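Glycosyl transferase family 8 (Streptococcus pneumoniae, PDB 5GVV) transfers galactose from UDP-galactose to the terminal glucose of the already glycosylated serine-rich repeat protein PsrP, the third step of its O-glycosylation, probably with manganese as cofactor. Local coordinates at residues L278-L283 with L345-N350; N282-W287 with F304-Y309; V289-Y294 with I370-T375; D293-Q298 with K396-I401. All blocks are in the same frame, centred on the assembly; numbering follows the deposited sequence.

Contact 1: residues L278-L283 with L345-N350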
loop_
_atom_site.group_PDB
_atom_site.type_symbol
_atom_site.label_atom_id
_atom_site.label_comp_id
_atom_site.label_asym_id
_atom_site.label_seq_id
_atom_site.Cartn_x
_atom_site.Cartn_y
_atom_site.Cartn_z
ATOM N N LEU A 278 26.017 17.353 -5.253
ATOM C CA LEU A 278 27.193 16.570 -4.885
ATOM C C LEU A 278 26.772 15.273 -4.211
ATOM O O LEU A 278 25.732 15.221 -3.548
ATOM C CB LEU A 278 28.093 17.369 -3.934
ATOM C CG LEU A 278 29.552 16.917 -3.798
ATOM C CD1 LEU A 278 30.384 17.378 -4.987
ATOM C CD2 LEU A 278 30.164 17.422 -2.506
ATOM N N GLN A 279 27.581 14.232 -4.387
ATOM C CA GLN A 279 27.332 12.935 -3.759
ATOM C C GLN A 279 28.516 12.537 -2.875
ATOM O O GLN A 279 29.644 12.397 -3.359
ATOM C CB GLN A 279 27.089 11.863 -4.830
ATOM C CG GLN A 279 25.946 12.193 -5.805
ATOM C CD GLN A 279 24.566 11.852 -5.261
ATOM O OE1 GLN A 279 24.421 11.012 -4.373
ATOM N NE2 GLN A 279 23.540 12.503 -5.802
ATOM N N CYS A 280 28.260 12.358 -1.582
ATOM C CA CYS A 280 29.325 12.033 -0.634
ATOM C C CYS A 280 29.149 10.631 -0.066
ATOM O O CYS A 280 28.022 10.141 0.060
ATOM C CB CYS A 280 29.358 13.050 0.510
ATOM S SG CYS A 280 29.912 14.693 0.016
ATOM N N VAL A 281 30.261 9.986 0.273
ATOM C CA VAL A 281 30.203 8.623 0.784
ATOM C C VAL A 281 31.146 8.411 1.966
ATOM O O VAL A 281 32.245 8.986 2.028
ATOM C CB VAL A 281 30.488 7.597 -0.346
ATOM C CG1 VAL A 281 31.883 7.792 -0.897
ATOM C CG2 VAL A 281 30.296 6.172 0.142
ATOM N N ASN A 282 30.696 7.610 2.924
ATOM C CA ASN A 282 31.557 7.150 4.006
ATOM C C ASN A 282 31.224 5.707 4.339
ATOM O O ASN A 282 30.065 5.301 4.252
ATOM C CB ASN A 282 31.402 8.019 5.256
ATOM C CG ASN A 282 32.095 7.419 6.472
ATOM O OD1 ASN A 282 31.447 6.832 7.340
ATOM N ND2 ASN A 282 33.417 7.547 6.527
ATOM N N LEU A 283 32.242 4.936 4.704
ATOM C CA LEU A 283 32.059 3.562 5.145
ATOM C C LEU A 283 32.432 3.499 6.617
ATOM O O LEU A 283 33.566 3.819 6.988
ATOM C CB LEU A 283 32.961 2.623 4.334
ATOM C CG LEU A 283 33.128 1.179 4.811
ATOM C CD1 LEU A 283 31.899 0.342 4.499
ATOM C CD2 LEU A 283 34.367 0.553 4.182
ATOM N N LEU A 345 32.937 12.575 -3.717
ATOM C CA LEU A 345 33.824 12.923 -2.612
ATOM C C LEU A 345 33.700 11.937 -1.458
ATOM O O LEU A 345 32.589 11.663 -0.991
ATOM C CB LEU A 345 33.485 14.334 -2.118
ATOM C CG LEU A 345 34.209 14.804 -0.855
ATOM C CD1 LEU A 345 35.693 14.933 -1.129
ATOM C CD2 LEU A 345 33.639 16.119 -0.389
ATOM N N TYR A 346 34.828 11.400 -0.999
ATOM C CA TYR A 346 34.811 10.516 0.161
ATOM C C TYR A 346 34.991 11.325 1.444
ATOM O O TYR A 346 35.878 12.178 1.528
ATOM C CB TYR A 346 35.898 9.434 0.055
ATOM C CG TYR A 346 35.704 8.332 1.074
ATOM C CD1 TYR A 346 36.215 8.448 2.363
ATOM C CD2 TYR A 346 34.979 7.191 0.758
ATOM C CE1 TYR A 346 36.018 7.454 3.303
ATOM C CE2 TYR A 346 34.776 6.193 1.690
ATOM C CZ TYR A 346 35.297 6.330 2.957
ATOM O OH TYR A 346 35.093 5.336 3.891
ATOM N N LEU A 347 34.146 11.057 2.438
ATOM C CA LEU A 347 34.269 11.697 3.748
ATOM C C LEU A 347 34.762 10.686 4.782
ATOM O O LEU A 347 34.006 9.800 5.205
ATOM C CB LEU A 347 32.927 12.282 4.200
ATOM C CG LEU A 347 32.242 13.314 3.304
ATOM C CD1 LEU A 347 30.938 13.801 3.924
ATOM C CD2 LEU A 347 33.156 14.479 3.032
ATOM N N ASP A 348 36.023 10.825 5.189
ATOM C CA ASP A 348 36.609 9.935 6.178
ATOM C C ASP A 348 36.204 10.399 7.570
ATOM O O ASP A 348 36.972 11.085 8.248
ATOM C CB ASP A 348 38.133 9.937 6.046
ATOM C CG ASP A 348 38.772 8.710 6.655
ATOM O OD1 ASP A 348 38.033 7.868 7.213
ATOM O OD2 ASP A 348 40.013 8.588 6.576
ATOM N N LEU A 349 35.002 10.013 7.999
ATOM C CA LEU A 349 34.429 10.538 9.238
ATOM C C LEU A 349 34.255 9.490 10.337
ATOM O O LEU A 349 33.862 9.827 11.455
ATOM C CB LEU A 349 33.074 11.187 8.954
ATOM C CG LEU A 349 33.016 12.211 7.827
ATOM C CD1 LEU A 349 31.607 12.764 7.667
ATOM C CD2 LEU A 349 34.004 13.321 8.072
ATOM N N ASN A 350 34.537 8.230 10.021
ATOM C CA ASN A 350 34.298 7.136 10.964
ATOM C C ASN A 350 35.416 6.984 11.995
ATOM O O ASN A 350 36.590 7.151 11.673
ATOM C CB ASN A 350 34.091 5.821 10.208
ATOM C CG ASN A 350 35.226 5.520 9.256
ATOM O OD1 ASN A 350 35.559 6.334 8.395
ATOM N ND2 ASN A 350 35.840 4.352 9.415
HETATM O O HOH W 1 36.207 2.940 7.113
#

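Contact 2: residues N282-W287 with F304-Y309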
loop_
_atom_site.group_PDB
_atom_site.type_symbol
_atom_site.label_atom_id
_atom_site.label_comp_id
_atom_site.label_asym_id
_atom_site.label_seq_id
_atom_site.Cartn_x
_atom_site.Cartn_y
_atom_site.Cartn_z
ATOM N N ASN A 282 30.696 7.610 2.924
ATOM C CA ASN A 282 31.557 7.150 4.006
ATOM C C ASN A 282 31.224 5.707 4.339
ATOM O O ASN A 282 30.065 5.301 4.252
ATOM C CB ASN A 282 31.402 8.019 5.256
ATOM C CG ASN A 282 32.095 7.419 6.472
ATOM O OD1 ASN A 282 31.447 6.832 7.340
ATOM N ND2 ASN A 282 33.417 7.547 6.527
ATOM N N LEU A 283 32.242 4.936 4.704
ATOM C CA LEU A 283 32.059 3.562 5.145
ATOM C C LEU A 283 32.432 3.499 6.617
ATOM O O LEU A 283 33.566 3.819 6.988
ATOM C CB LEU A 283 32.961 2.623 4.334
ATOM C CG LEU A 283 33.128 1.179 4.811
ATOM C CD1 LEU A 283 31.899 0.342 4.499
ATOM C CD2 LEU A 283 34.367 0.553 4.182
ATOM N N THR A 284 31.486 3.101 7.459
ATOM C CA THR A 284 31.739 3.012 8.892
ATOM C C THR A 284 31.424 1.615 9.404
ATOM O O THR A 284 30.620 0.897 8.811
ATOM C CB THR A 284 30.871 4.021 9.673
ATOM O OG1 THR A 284 31.128 3.900 11.079
ATOM C CG2 THR A 284 29.388 3.762 9.419
ATOM N N ASN A 285 32.059 1.220 10.500
ATOM C CA ASN A 285 31.620 0.028 11.212
ATOM C C ASN A 285 31.105 0.426 12.590
ATOM O O ASN A 285 30.558 -0.395 13.334
ATOM C CB ASN A 285 32.745 -1.003 11.319
ATOM C CG ASN A 285 32.222 -2.413 11.528
ATOM O OD1 ASN A 285 32.363 -2.990 12.608
ATOM N ND2 ASN A 285 31.595 -2.967 10.494
ATOM N N SER A 286 31.267 1.708 12.910
ATOM C CA SER A 286 30.893 2.240 14.217
ATOM C C SER A 286 29.661 3.138 14.134
ATOM O O SER A 286 29.272 3.571 13.050
ATOM C CB SER A 286 32.063 3.020 14.818
ATOM O OG SER A 286 32.450 4.099 13.978
ATOM N N TRP A 287 29.057 3.416 15.286
ATOM C CA TRP A 287 27.877 4.269 15.342
ATOM C C TRP A 287 28.224 5.729 15.100
ATOM O O TRP A 287 27.424 6.475 14.530
ATOM C CB TRP A 287 27.165 4.122 16.690
ATOM C CG TRP A 287 27.982 4.591 17.843
ATOM C CD1 TRP A 287 28.899 3.865 18.541
ATOM C CD2 TRP A 287 27.961 5.893 18.436
ATOM N NE1 TRP A 287 29.457 4.638 19.532
ATOM C CE2 TRP A 287 28.897 5.890 19.488
ATOM C CE3 TRP A 287 27.249 7.068 18.174
ATOM C CZ2 TRP A 287 29.135 7.012 20.284
ATOM C CZ3 TRP A 287 27.486 8.180 18.966
ATOM C CH2 TRP A 287 28.417 8.145 20.007
ATOM N N PHE A 304 24.304 12.356 1.098
ATOM C CA PHE A 304 25.289 11.569 1.827
ATOM C C PHE A 304 24.925 10.097 1.779
ATOM O O PHE A 304 23.763 9.728 1.979
ATOM C CB PHE A 304 25.348 11.999 3.294
ATOM C CG PHE A 304 25.685 13.442 3.499
ATOM C CD1 PHE A 304 26.994 13.832 3.756
ATOM C CD2 PHE A 304 24.688 14.410 3.477
ATOM C CE1 PHE A 304 27.310 15.172 3.970
ATOM C CE2 PHE A 304 24.991 15.751 3.685
ATOM C CZ PHE A 304 26.307 16.131 3.931
ATOM N N HIS A 305 25.917 9.253 1.520
ATOM C CA HIS A 305 25.706 7.816 1.547
ATOM C C HIS A 305 26.564 7.229 2.655
ATOM O O HIS A 305 27.796 7.306 2.598
ATOM C CB HIS A 305 26.073 7.197 0.192
ATOM C CG HIS A 305 25.370 7.827 -0.969
ATOM N ND1 HIS A 305 24.270 7.253 -1.579
ATOM C CD2 HIS A 305 25.601 8.985 -1.630
ATOM C CE1 HIS A 305 23.856 8.036 -2.560
ATOM N NE2 HIS A 305 24.649 9.092 -2.614
ATOM N N ILE A 306 25.918 6.665 3.670
ATOM C CA ILE A 306 26.640 6.068 4.790
ATOM C C ILE A 306 26.473 4.556 4.737
ATOM O O ILE A 306 25.357 4.043 4.870
ATOM C CB ILE A 306 26.152 6.607 6.148
ATOM C CG1 ILE A 306 26.132 8.138 6.141
ATOM C CG2 ILE A 306 27.047 6.097 7.274
ATOM C CD1 ILE A 306 27.479 8.765 5.784
ATOM N N VAL A 307 27.583 3.850 4.528
ATOM C CA VAL A 307 27.554 2.411 4.298
ATOM C C VAL A 307 28.174 1.685 5.485
ATOM O O VAL A 307 29.110 2.189 6.101
ATOM C CB VAL A 307 28.327 2.068 3.008
ATOM C CG1 VAL A 307 28.208 0.592 2.666
ATOM C CG2 VAL A 307 27.811 2.916 1.851
ATOM N N ALA A 308 27.633 0.518 5.825
ATOM C CA ALA A 308 28.236 -0.350 6.829
ATOM C C ALA A 308 28.103 -1.785 6.352
ATOM O O ALA A 308 27.247 -2.079 5.515
ATOM C CB ALA A 308 27.565 -0.173 8.181
ATOM N N TYR A 309 28.944 -2.671 6.876
ATOM C CA TYR A 309 28.917 -4.077 6.492
ATOM C C TYR A 309 28.127 -4.887 7.516
ATOM O O TYR A 309 28.098 -6.115 7.463
ATOM C CB TYR A 309 30.345 -4.635 6.405
ATOM C CG TYR A 309 31.187 -4.098 5.261
ATOM C CD1 TYR A 309 30.604 -3.465 4.170
ATOM C CD2 TYR A 309 32.575 -4.231 5.276
ATOM C CE1 TYR A 309 31.381 -2.978 3.123
ATOM C CE2 TYR A 309 33.357 -3.748 4.237
ATOM C CZ TYR A 309 32.755 -3.123 3.165
ATOM O OH TYR A 309 33.533 -2.647 2.129
HETATM O O HOH W 2 30.735 -1.912 8.510
#

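Contact 3: residues V289-Y294 with I370-T375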
loop_
_atom_site.group_PDB
_atom_site.type_symbol
_atom_site.label_atom_id
_atom_site.label_comp_id
_atom_site.label_asym_id
_atom_site.label_seq_id
_atom_site.Cartn_x
_atom_site.Cartn_y
_atom_site.Cartn_z
ATOM N N VAL A 289 29.685 8.579 13.270
ATOM C CA VAL A 289 30.218 9.246 12.097
ATOM C C VAL A 289 30.284 10.715 12.505
ATOM O O VAL A 289 29.255 11.316 12.824
ATOM C CB VAL A 289 29.294 9.036 10.883
ATOM C CG1 VAL A 289 29.862 9.696 9.645
ATOM C CG2 VAL A 289 29.089 7.546 10.636
ATOM N N GLU A 290 31.494 11.274 12.536
ATOM C CA GLU A 290 31.723 12.600 13.111
ATOM C C GLU A 290 30.915 13.712 12.455
ATOM O O GLU A 290 31.057 13.970 11.260
ATOM C CB GLU A 290 33.215 12.956 13.082
ATOM C CG GLU A 290 33.549 14.290 13.740
ATOM C CD GLU A 290 33.418 14.245 15.248
ATOM O OE1 GLU A 290 33.735 13.191 15.838
ATOM O OE2 GLU A 290 33.000 15.262 15.844
ATOM N N LYS A 291 30.059 14.347 13.253
ATOM C CA LYS A 291 29.286 15.512 12.824
ATOM C C LYS A 291 28.316 15.259 11.667
ATOM O O LYS A 291 27.884 16.215 11.017
ATOM C CB LYS A 291 30.225 16.670 12.468
ATOM C CG LYS A 291 30.982 17.230 13.651
ATOM C CD LYS A 291 30.033 17.846 14.658
ATOM C CE LYS A 291 30.795 18.519 15.800
ATOM N NZ LYS A 291 31.641 17.563 16.562
ATOM N N ILE A 292 27.956 13.999 11.420
ATOM C CA ILE A 292 27.093 13.672 10.276
ATOM C C ILE A 292 25.709 14.341 10.329
ATOM O O ILE A 292 25.190 14.789 9.299
ATOM C CB ILE A 292 26.963 12.132 10.049
ATOM C CG1 ILE A 292 26.228 11.838 8.740
ATOM C CG2 ILE A 292 26.256 11.455 11.214
ATOM C CD1 ILE A 292 26.882 12.473 7.527
ATOM N N ASP A 293 25.121 14.428 11.520
ATOM C CA ASP A 293 23.819 15.077 11.662
ATOM C C ASP A 293 23.925 16.555 11.299
ATOM O O ASP A 293 23.094 17.095 10.563
ATOM C CB ASP A 293 23.296 14.930 13.092
ATOM C CG ASP A 293 23.063 13.485 13.481
ATOM O OD1 ASP A 293 24.057 12.744 13.643
ATOM O OD2 ASP A 293 21.886 13.096 13.630
ATOM N N TYR A 294 24.960 17.204 11.820
ATOM C CA TYR A 294 25.193 18.612 11.545
ATOM C C TYR A 294 25.402 18.843 10.052
ATOM O O TYR A 294 24.801 19.748 9.473
ATOM C CB TYR A 294 26.406 19.111 12.336
ATOM C CG TYR A 294 26.840 20.499 11.938
ATOM C CD1 TYR A 294 26.193 21.622 12.442
ATOM C CD2 TYR A 294 27.885 20.686 11.048
ATOM C CE1 TYR A 294 26.588 22.895 12.073
ATOM C CE2 TYR A 294 28.280 21.947 10.668
ATOM C CZ TYR A 294 27.632 23.044 11.184
ATOM O OH TYR A 294 28.037 24.295 10.796
ATOM N N ILE A 370 38.400 13.977 2.170
ATOM C CA ILE A 370 38.709 14.921 3.241
ATOM C C ILE A 370 38.348 14.300 4.585
ATOM O O ILE A 370 37.647 13.286 4.639
ATOM C CB ILE A 370 37.982 16.265 3.051
ATOM C CG1 ILE A 370 36.463 16.076 3.113
ATOM C CG2 ILE A 370 38.388 16.898 1.718
ATOM C CD1 ILE A 370 35.681 17.371 2.987
ATOM N N ALA A 371 38.832 14.892 5.671
ATOM C CA ALA A 371 38.622 14.299 6.989
ATOM C C ALA A 371 38.579 15.354 8.085
ATOM O O ALA A 371 38.895 16.525 7.846
ATOM C CB ALA A 371 39.711 13.272 7.284
ATOM N N PHE A 372 38.167 14.941 9.281
ATOM C CA PHE A 372 38.294 15.790 10.464
ATOM C C PHE A 372 39.622 15.494 11.143
ATOM O O PHE A 372 40.201 14.431 10.917
ATOM C CB PHE A 372 37.150 15.548 11.450
ATOM C CG PHE A 372 35.875 16.269 11.099
ATOM C CD1 PHE A 372 35.819 17.657 11.126
ATOM C CD2 PHE A 372 34.731 15.560 10.761
ATOM C CE1 PHE A 372 34.645 18.326 10.811
ATOM C CE2 PHE A 372 33.550 16.219 10.445
ATOM C CZ PHE A 372 33.508 17.606 10.473
ATOM N N ASP A 373 40.088 16.426 11.977
ATOM C CA ASP A 373 41.343 16.270 12.711
ATOM C C ASP A 373 41.381 14.966 13.503
ATOM O O ASP A 373 42.438 14.339 13.639
ATOM C CB ASP A 373 41.563 17.465 13.656
ATOM C CG ASP A 373 40.325 17.800 14.473
ATOM O OD1 ASP A 373 39.384 16.979 14.508
ATOM O OD2 ASP A 373 40.290 18.888 15.089
ATOM N N ASN A 374 40.222 14.560 14.013
ATOM C CA ASN A 374 40.124 13.367 14.850
ATOM C C ASN A 374 39.589 12.122 14.128
ATOM O O ASN A 374 39.277 11.120 14.775
ATOM C CB ASN A 374 39.254 13.657 16.077
ATOM C CG ASN A 374 37.824 14.006 15.704
ATOM O OD1 ASN A 374 37.531 14.298 14.545
ATOM N ND2 ASN A 374 36.929 13.993 16.688
ATOM N N THR A 375 39.472 12.179 12.804
ATOM C CA THR A 375 39.005 11.015 12.050
ATOM C C THR A 375 39.968 10.593 10.941
ATOM O O THR A 375 39.754 9.569 10.290
ATOM C CB THR A 375 37.602 11.237 11.439
ATOM O OG1 THR A 375 37.645 12.322 10.504
ATOM C CG2 THR A 375 36.566 11.526 12.524
#

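Contact 4: residues D293-Q298 with K396-I401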
loop_
_atom_site.group_PDB
_atom_site.type_symbol
_atom_site.label_atom_id
_atom_site.label_comp_id
_atom_site.label_asym_id
_atom_site.label_seq_id
_atom_site.Cartn_x
_atom_site.Cartn_y
_atom_site.Cartn_z
ATOM N N ASP A 293 25.121 14.428 11.520
ATOM C CA ASP A 293 23.819 15.077 11.662
ATOM C C ASP A 293 23.925 16.555 11.299
ATOM O O ASP A 293 23.094 17.095 10.563
ATOM C CB ASP A 293 23.296 14.930 13.092
ATOM C CG ASP A 293 23.063 13.485 13.481
ATOM O OD1 ASP A 293 24.057 12.744 13.643
ATOM O OD2 ASP A 293 21.886 13.096 13.630
ATOM N N TYR A 294 24.960 17.204 11.820
ATOM C CA TYR A 294 25.193 18.612 11.545
ATOM C C TYR A 294 25.402 18.843 10.052
ATOM O O TYR A 294 24.801 19.748 9.473
ATOM C CB TYR A 294 26.406 19.111 12.336
ATOM C CG TYR A 294 26.840 20.499 11.938
ATOM C CD1 TYR A 294 26.193 21.622 12.442
ATOM C CD2 TYR A 294 27.885 20.686 11.048
ATOM C CE1 TYR A 294 26.588 22.895 12.073
ATOM C CE2 TYR A 294 28.280 21.947 10.668
ATOM C CZ TYR A 294 27.632 23.044 11.184
ATOM O OH TYR A 294 28.037 24.295 10.796
ATOM N N LEU A 295 26.248 18.022 9.431
ATOM C CA LEU A 295 26.546 18.159 8.004
ATOM C C LEU A 295 25.280 17.995 7.168
ATOM O O LEU A 295 25.031 18.766 6.242
ATOM C CB LEU A 295 27.601 17.142 7.565
ATOM C CG LEU A 295 28.961 17.202 8.261
ATOM C CD1 LEU A 295 29.914 16.155 7.696
ATOM C CD2 LEU A 295 29.574 18.594 8.166
ATOM N N ALA A 296 24.480 16.988 7.501
ATOM C CA ALA A 296 23.217 16.757 6.809
ATOM C C ALA A 296 22.310 17.978 6.902
ATOM O O ALA A 296 21.719 18.395 5.900
ATOM C CB ALA A 296 22.518 15.536 7.376
ATOM N N GLU A 297 22.191 18.529 8.110
ATOM C CA GLU A 297 21.354 19.703 8.353
ATOM C C GLU A 297 21.818 20.895 7.523
ATOM O O GLU A 297 21.005 21.611 6.937
ATOM C CB GLU A 297 21.374 20.077 9.844
ATOM C CG GLU A 297 20.614 19.118 10.755
ATOM C CD GLU A 297 20.882 19.355 12.233
ATOM O OE1 GLU A 297 19.997 19.026 13.051
ATOM O OE2 GLU A 297 21.975 19.854 12.576
ATOM N N GLN A 298 23.133 21.092 7.464
ATOM C CA GLN A 298 23.721 22.256 6.803
ATOM C C GLN A 298 23.808 22.137 5.283
ATOM O O GLN A 298 23.894 23.152 4.583
ATOM C CB GLN A 298 25.127 22.511 7.355
ATOM C CG GLN A 298 25.152 22.916 8.823
ATOM C CD GLN A 298 24.479 24.249 9.058
ATOM O OE1 GLN A 298 24.838 25.250 8.438
ATOM N NE2 GLN A 298 23.491 24.272 9.943
ATOM N N LYS A 396 33.738 24.702 8.869
ATOM C CA LYS A 396 34.868 24.670 7.947
ATOM C C LYS A 396 34.792 23.513 6.949
ATOM O O LYS A 396 35.214 23.654 5.797
ATOM C CB LYS A 396 36.191 24.641 8.724
ATOM C CG LYS A 396 36.490 25.957 9.443
ATOM C CD LYS A 396 37.853 25.949 10.106
ATOM C CE LYS A 396 38.310 27.368 10.435
ATOM N NZ LYS A 396 37.287 28.151 11.187
HETATM N N MSE A 397 34.268 22.368 7.372
HETATM C CA MSE A 397 34.118 21.268 6.422
HETATM C C MSE A 397 32.918 21.488 5.516
HETATM O O MSE A 397 32.923 21.060 4.356
HETATM C CB MSE A 397 34.011 19.904 7.101
HETATM C CG MSE A 397 34.015 18.768 6.060
HETATM SE SE MSE A 397 33.849 17.026 6.833
HETATM C CE MSE A 397 35.629 16.880 7.572
ATOM N N VAL A 398 31.891 22.147 6.050
ATOM C CA VAL A 398 30.731 22.532 5.248
ATOM C C VAL A 398 31.211 23.324 4.040
ATOM O O VAL A 398 30.898 22.985 2.897
ATOM C CB VAL A 398 29.740 23.390 6.049
ATOM C CG1 VAL A 398 28.603 23.876 5.159
ATOM C CG2 VAL A 398 29.184 22.606 7.225
ATOM N N ALA A 399 31.995 24.365 4.308
ATOM C CA ALA A 399 32.576 25.203 3.265
ATOM C C ALA A 399 33.483 24.398 2.335
ATOM O O ALA A 399 33.496 24.616 1.122
ATOM C CB ALA A 399 33.349 26.354 3.891
ATOM N N ALA A 400 34.250 23.477 2.911
ATOM C CA ALA A 400 35.127 22.613 2.129
ATOM C C ALA A 400 34.311 21.781 1.141
ATOM O O ALA A 400 34.658 21.680 -0.036
ATOM C CB ALA A 400 35.927 21.708 3.046
ATOM N N ILE A 401 33.233 21.180 1.629
ATOM C CA ILE A 401 32.374 20.357 0.784
ATOM C C ILE A 401 31.750 21.167 -0.360
ATOM O O ILE A 401 31.732 20.714 -1.508
ATOM C CB ILE A 401 31.288 19.644 1.622
ATOM C CG1 ILE A 401 31.938 18.586 2.523
ATOM C CG2 ILE A 401 30.255 18.997 0.724
ATOM C CD1 ILE A 401 31.024 18.007 3.593
#

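Contact 1: residues L278-L283 with L345-N350
The amide nitrogen ND2 of N282 serves two acceptors on the facing chain: the backbone O of L347 at 2.7 Å, which ND2 meets in the carbonyl plane, and OD1 of N350 at 3.1 Å, which it meets from above the plane. N282 CG is anti to the backbone N (chi1 170°), beside the carbonyl carbon, and the amide it carries lies past the last bridge of the ladder; its OD1 is buried without a polar partner. The amides of N282 and N350 are turned 53° against each other. Before this point the strands pair by V281 N to L345 O and by the nearly straight L347 N to V281 O bond at 2.8 Å. The ring of Y346 lies with one face under V281 O, and its OH accepts L283 N at 3.0 Å, taking the place of a backbone acceptor where the chains diverge. CG1 of V281 packs on Y346 CD2, 3.6 Å away, while on the other sheet face C280 SG and CB touch L345 CD2 and L347 CD1. D348, held by K354, Y385 and Y359, centres an inverse gamma turn. These are adjacent central strands of a six-stranded parallel sheet with order 3-2-1-4-5-6, as in a Rossmann-like fold.

Contact 2: residues N282-W287 with F304-Y309
L283 and Y309 cross at about a right angle, the leucine lying over one face of the tyrosine ring. Its CD1 stands 4.0 Å from the ring centroid, 24° off the normal, in a CH-pi contact offset toward the rim at CE1, while CD2 reaches the OH end. L283 CG is anti to the backbone N (chi1 168°), which sets it beside the carbonyl carbon, and from there the two methyls reach the Y309 ring. CD1 also meets V307 CG1 at 4.1 Å, so leucine, valine and tyrosine pack together on this face of the sheet, where helix 333-342 covers V307 and Y309. On the opposite face T284 and I306 approach obliquely, methyl CG2 to methyl CG2 at 3.9 Å, and I306 CD1 rests on N282 CB. Helix 292-298 lies on this side, with I292 against I306.

Between the two strands run three backbone bonds in parallel register: N282 N to H305 O, V307 N to N282 O and T284 N to V307 O, each 2.9 Å. Next along, A308 CB touches T284 O at 3.3 Å, and T284 OG1 donates to S286 O, two residues further on, at 2.7 Å. Strand 278-283, helix 292-298 and strand 302-307 thus form a beta-alpha-beta unit, with the two strands direct neighbours in the parallel sheet.

Contact 3: residues V289-Y294 with I370-T375
A type II beta turn from V289 to I292 leads into helix 292-298, and its two central residues, E290 and K291, meet the end of strand 369-372, at F372, and the loop after it. K291 occupies the N-cap position. The aliphatic part of E290 carries the contact: CG lies 3.4 Å from CD2 of the F372 ring, which it approaches obliquely, and CB rests against the T375 methyl CG2 at 3.7 Å. E290 CG is anti to the backbone N (chi1 -177°), and the chain then bends at chi2 (72°), which swings CD away from an extended course. The carboxylate plane stands 80° from the ring, and the two side chains cross at about a right angle. K291 adds CB at 3.9 Å from F372 CE2, also obliquely, before its own chain bends away.

The polar ends share the E290 carboxylate. Its OE2 receives K291 NZ in a 2.8 Å salt bridge between neighbours in the chain, met nearly along the C-O axis. OE1 takes a weak bond from N374 ND2 at 3.4 Å, but has its stronger partner in H351. This pairing with a lysine and a histidine would probably stabilise the negative charge of the buried glutamate.

On the strand side, T375 OG1 accepts F372 N at 2.9 Å and bonds D348 O, which ties the loop back to strand 345-348. The arrangement is that of a helix-entry turn packed at the C-terminal edge of a parallel sheet, against the loop that leaves a nearby strand.

Contact 4: residues D293-Q298 with K396-I401
This is a purely apolar helix-to-helix contact on one side of the six-stranded parallel sheet, between helix 292-298 and helix 395-402 near the C-terminus. The short segments come within 10.5 Å of each other at their axes and cross at -51°, a wide spacing bridged by side chains, with the backbones nearest at L295 and V398. V398 is the central residue. Its methyl CG2, anti to the carbonyl carbon, meets three side chains of the other helix, the neighbours Y294 and L295 and, one turn on, Q298: Y294 CE2 lies at 3.6 Å, L295 CD2 at 4.1 Å and Q298 CB at 4.1 Å.

The tyrosine and valine cross at about a right angle, CG2 reaching the ring obliquely near CE2. CG of Q298, one turn on in the same helix, lies over one face of the Y294 ring, 3.4 Å above the plane. L295 and V398 slide past each other in opposite directions. The other branch of L295, CD1, touches SE of M397, a selenomethionine, at 4.1 Å; that side chain also lies against I370 and F372 of strand 369-372, while L295 lies on F304 of strand 302-307. The two helices thus rest on different strands while packing on each other, as members of the helix layer that covers one side of a parallel alpha/beta sheet.

All four contacts belong to the C-terminal parallel sheet and the helices on it, away from the manganese and UDP site. Contacts 1 and 2 are buried strand pairings that share N282 and L283 and place strand 278-283 between its two neighbours; contact 2 is held across by backbone bonds, contact 1 by backbone and side-chain bonds alike. Contact 3 uses the turn that leads into helix 292-298, contact 4 the helix itself: contact 3, buried but with N374 at its solvent edge, mixes charge with apolar packing, whereas contact 4 is apolar throughout. Direct touches join the layers: L349 O meets E290 N between contacts 1 and 3, L349 packs on L295 and M397 of contact 4, and M397 CE reaches F372 of contact 3.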